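Local coordinates for DNA replication and repair protein RecF (Caldanaerobacter subterraneus subsp. tengcongensis, PDB 5Z67), which probably binds ATP and single-stranded DNA, acting as a recombination mediator of the RecFOR pathway in DNA repair and replication, at residues L29-N34 against C355-D360. Numbering follows the deposited sequence.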
loop_
_atom_site.group_PDB
_atom_site.type_symbol
_atom_site.label_atom_id
_atom_site.label_comp_id
_atom_site.label_asym_id
_atom_site.label_seq_id
_atom_site.Cartn_x
_atom_site.Cartn_y
_atom_site.Cartn_z
ATOM N N LEU A 29 -2.289 18.600 12.920
ATOM C CA LEU A 29 -2.747 17.815 14.047
ATOM C C LEU A 29 -4.260 17.734 13.999
ATOM O O LEU A 29 -4.944 18.761 14.058
ATOM C CB LEU A 29 -2.262 18.443 15.352
ATOM C CG LEU A 29 -2.332 17.705 16.690
ATOM C CD1 LEU A 29 -3.728 17.737 17.333
ATOM C CD2 LEU A 29 -1.828 16.275 16.560
ATOM N N ILE A 30 -4.790 16.526 13.866
ATOM C CA ILE A 30 -6.227 16.338 13.956
ATOM C C ILE A 30 -6.568 15.573 15.215
ATOM O O ILE A 30 -6.253 14.388 15.339
ATOM C CB ILE A 30 -6.795 15.595 12.736
ATOM C CG1 ILE A 30 -6.543 16.403 11.456
ATOM C CG2 ILE A 30 -8.276 15.308 12.931
ATOM C CD1 ILE A 30 -5.501 15.775 10.611
ATOM N N TYR A 31 -7.204 16.243 16.166
ATOM C CA TYR A 31 -7.520 15.567 17.415
ATOM C C TYR A 31 -9.020 15.521 17.646
ATOM O O TYR A 31 -9.774 16.340 17.120
ATOM C CB TYR A 31 -6.799 16.235 18.594
ATOM C CG TYR A 31 -7.513 17.412 19.200
ATOM C CD1 TYR A 31 -7.470 18.661 18.595
ATOM C CD2 TYR A 31 -8.221 17.279 20.389
ATOM C CE1 TYR A 31 -8.113 19.747 19.154
ATOM C CE2 TYR A 31 -8.873 18.358 20.961
ATOM C CZ TYR A 31 -8.817 19.589 20.340
ATOM O OH TYR A 31 -9.468 20.661 20.900
ATOM N N GLY A 32 -9.448 14.540 18.426
ATOM C CA GLY A 32 -10.853 14.356 18.721
ATOM C C GLY A 32 -11.026 13.086 19.524
ATOM O O GLY A 32 -10.058 12.346 19.752
ATOM N N LEU A 33 -12.256 12.830 19.964
ATOM C CA LEU A 33 -12.530 11.660 20.795
ATOM C C LEU A 33 -13.137 10.500 20.011
ATOM O O LEU A 33 -13.197 9.381 20.498
ATOM C CB LEU A 33 -13.442 12.050 21.950
ATOM C CG LEU A 33 -12.625 12.636 23.106
ATOM C CD1 LEU A 33 -13.521 13.242 24.169
ATOM C CD2 LEU A 33 -11.703 11.576 23.704
ATOM N N ASN A 34 -13.575 10.763 18.787
ATOM C CA ASN A 34 -14.144 9.703 17.964
ATOM C C ASN A 34 -13.077 8.886 17.218
ATOM O O ASN A 34 -12.078 9.436 16.758
ATOM C CB ASN A 34 -15.137 10.290 16.959
ATOM C CG ASN A 34 -15.930 9.223 16.240
ATOM O OD1 ASN A 34 -16.024 8.087 16.703
ATOM N ND2 ASN A 34 -16.507 9.580 15.106
ATOM N N CYS A 355 -3.680 22.985 14.108
ATOM C CA CYS A 355 -4.434 22.037 14.892
ATOM C C CYS A 355 -5.913 22.079 14.501
ATOM O O CYS A 355 -6.485 23.162 14.319
ATOM C CB CYS A 355 -4.233 22.335 16.383
ATOM S SG CYS A 355 -5.374 21.463 17.466
ATOM N N PHE A 356 -6.512 20.899 14.363
ATOM C CA PHE A 356 -7.932 20.747 14.023
ATOM C C PHE A 356 -8.645 19.877 15.036
ATOM O O PHE A 356 -8.119 18.837 15.460
ATOM C CB PHE A 356 -8.129 20.106 12.648
ATOM C CG PHE A 356 -7.525 20.867 11.529
ATOM C CD1 PHE A 356 -6.188 20.708 11.209
ATOM C CD2 PHE A 356 -8.290 21.736 10.783
ATOM C CE1 PHE A 356 -5.626 21.399 10.165
ATOM C CE2 PHE A 356 -7.727 22.438 9.733
ATOM C CZ PHE A 356 -6.388 22.263 9.425
ATOM N N LYS A 357 -9.856 20.275 15.390
ATOM C CA LYS A 357 -10.678 19.485 16.287
ATOM C C LYS A 357 -11.791 18.886 15.470
ATOM O O LYS A 357 -12.460 19.585 14.710
ATOM C CB LYS A 357 -11.263 20.339 17.422
ATOM C CG LYS A 357 -12.125 19.559 18.396
ATOM C CD LYS A 357 -13.176 20.456 19.054
ATOM C CE LYS A 357 -13.361 20.132 20.535
ATOM N NZ LYS A 357 -13.682 18.693 20.746
ATOM N N ILE A 358 -12.005 17.591 15.615
ATOM C CA ILE A 358 -13.107 16.976 14.909
ATOM C C ILE A 358 -14.133 16.479 15.934
ATOM O O ILE A 358 -13.783 15.859 16.930
ATOM C CB ILE A 358 -12.585 15.864 13.978
ATOM C CG1 ILE A 358 -13.688 15.255 13.121
ATOM C CG2 ILE A 358 -11.850 14.782 14.756
ATOM C CD1 ILE A 358 -13.098 14.301 12.044
ATOM N N TYR A 359 -15.395 16.828 15.736
ATOM C CA TYR A 359 -16.452 16.328 16.603
ATOM C C TYR A 359 -17.725 16.261 15.796
ATOM O O TYR A 359 -18.015 17.196 15.043
ATOM C CB TYR A 359 -16.652 17.229 17.823
ATOM C CG TYR A 359 -17.903 16.935 18.635
ATOM C CD1 TYR A 359 -17.947 15.863 19.533
ATOM C CD2 TYR A 359 -19.039 17.729 18.513
ATOM C CE1 TYR A 359 -19.095 15.590 20.288
ATOM C CE2 TYR A 359 -20.193 17.471 19.265
ATOM C CZ TYR A 359 -20.210 16.399 20.149
ATOM O OH TYR A 359 -21.347 16.134 20.882
ATOM N N ASP A 360 -18.481 15.165 15.942
ATOM C CA ASP A 360 -19.694 14.939 15.150
ATOM C C ASP A 360 -19.312 15.129 13.692
ATOM O O ASP A 360 -20.147 15.475 12.868
ATOM C CB ASP A 360 -20.817 15.923 15.536
ATOM C CG ASP A 360 -21.765 15.380 16.593
ATOM O OD1 ASP A 360 -21.778 14.152 16.836
ATOM O OD2 ASP A 360 -22.524 16.196 17.175
#
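Leu29 to Tyr31 pair in parallel with Cys355 to Lys357, the strand axes approaching to 4.7 Å at an angle of 23°. Hydrogen bonds run from Phe356 N to Leu29 O (2.7 Å), from Tyr31 N to Phe356 O and from Ile358 N to Tyr31 O. On the face bearing Leu29, Tyr31, Cys355 and Lys357, Tyr31 leans across to the second strand: with CG between its backbone N and carbonyl carbon (chi1 85°), the ring brings CE1 obliquely to Cys355 SG (3.6 Å), a sulfur-aromatic contact, and to Lys357 CB. Tyrosine suits this partly exposed place, its flat ring lying against sulfur and lysine methylenes, its hydroxyl tolerating solvent; Lys357 CG is 3.8 Å from Tyr31 OH. An alanine here would probably leave Cys355 SG and the Lys357 chain without their apolar neighbour. On the opposite face, which carries Ile30 and Phe356, branched Ile30 CG2 meets Ile358 CG2 (4.0 Å), while the Phe356 ring turns its edge to Leu29 O. At Gly32, where a side chain would run into Ile358 O, the chain enters the predicted ATP-binding P-loop, leading to helix 35-50. Strand 27-31 lies between 340-344 and 354-359 in the mixed sheet, and 362-365 pairs antiparallel with 354-359, contributing Val363 against Phe356 and Ile358.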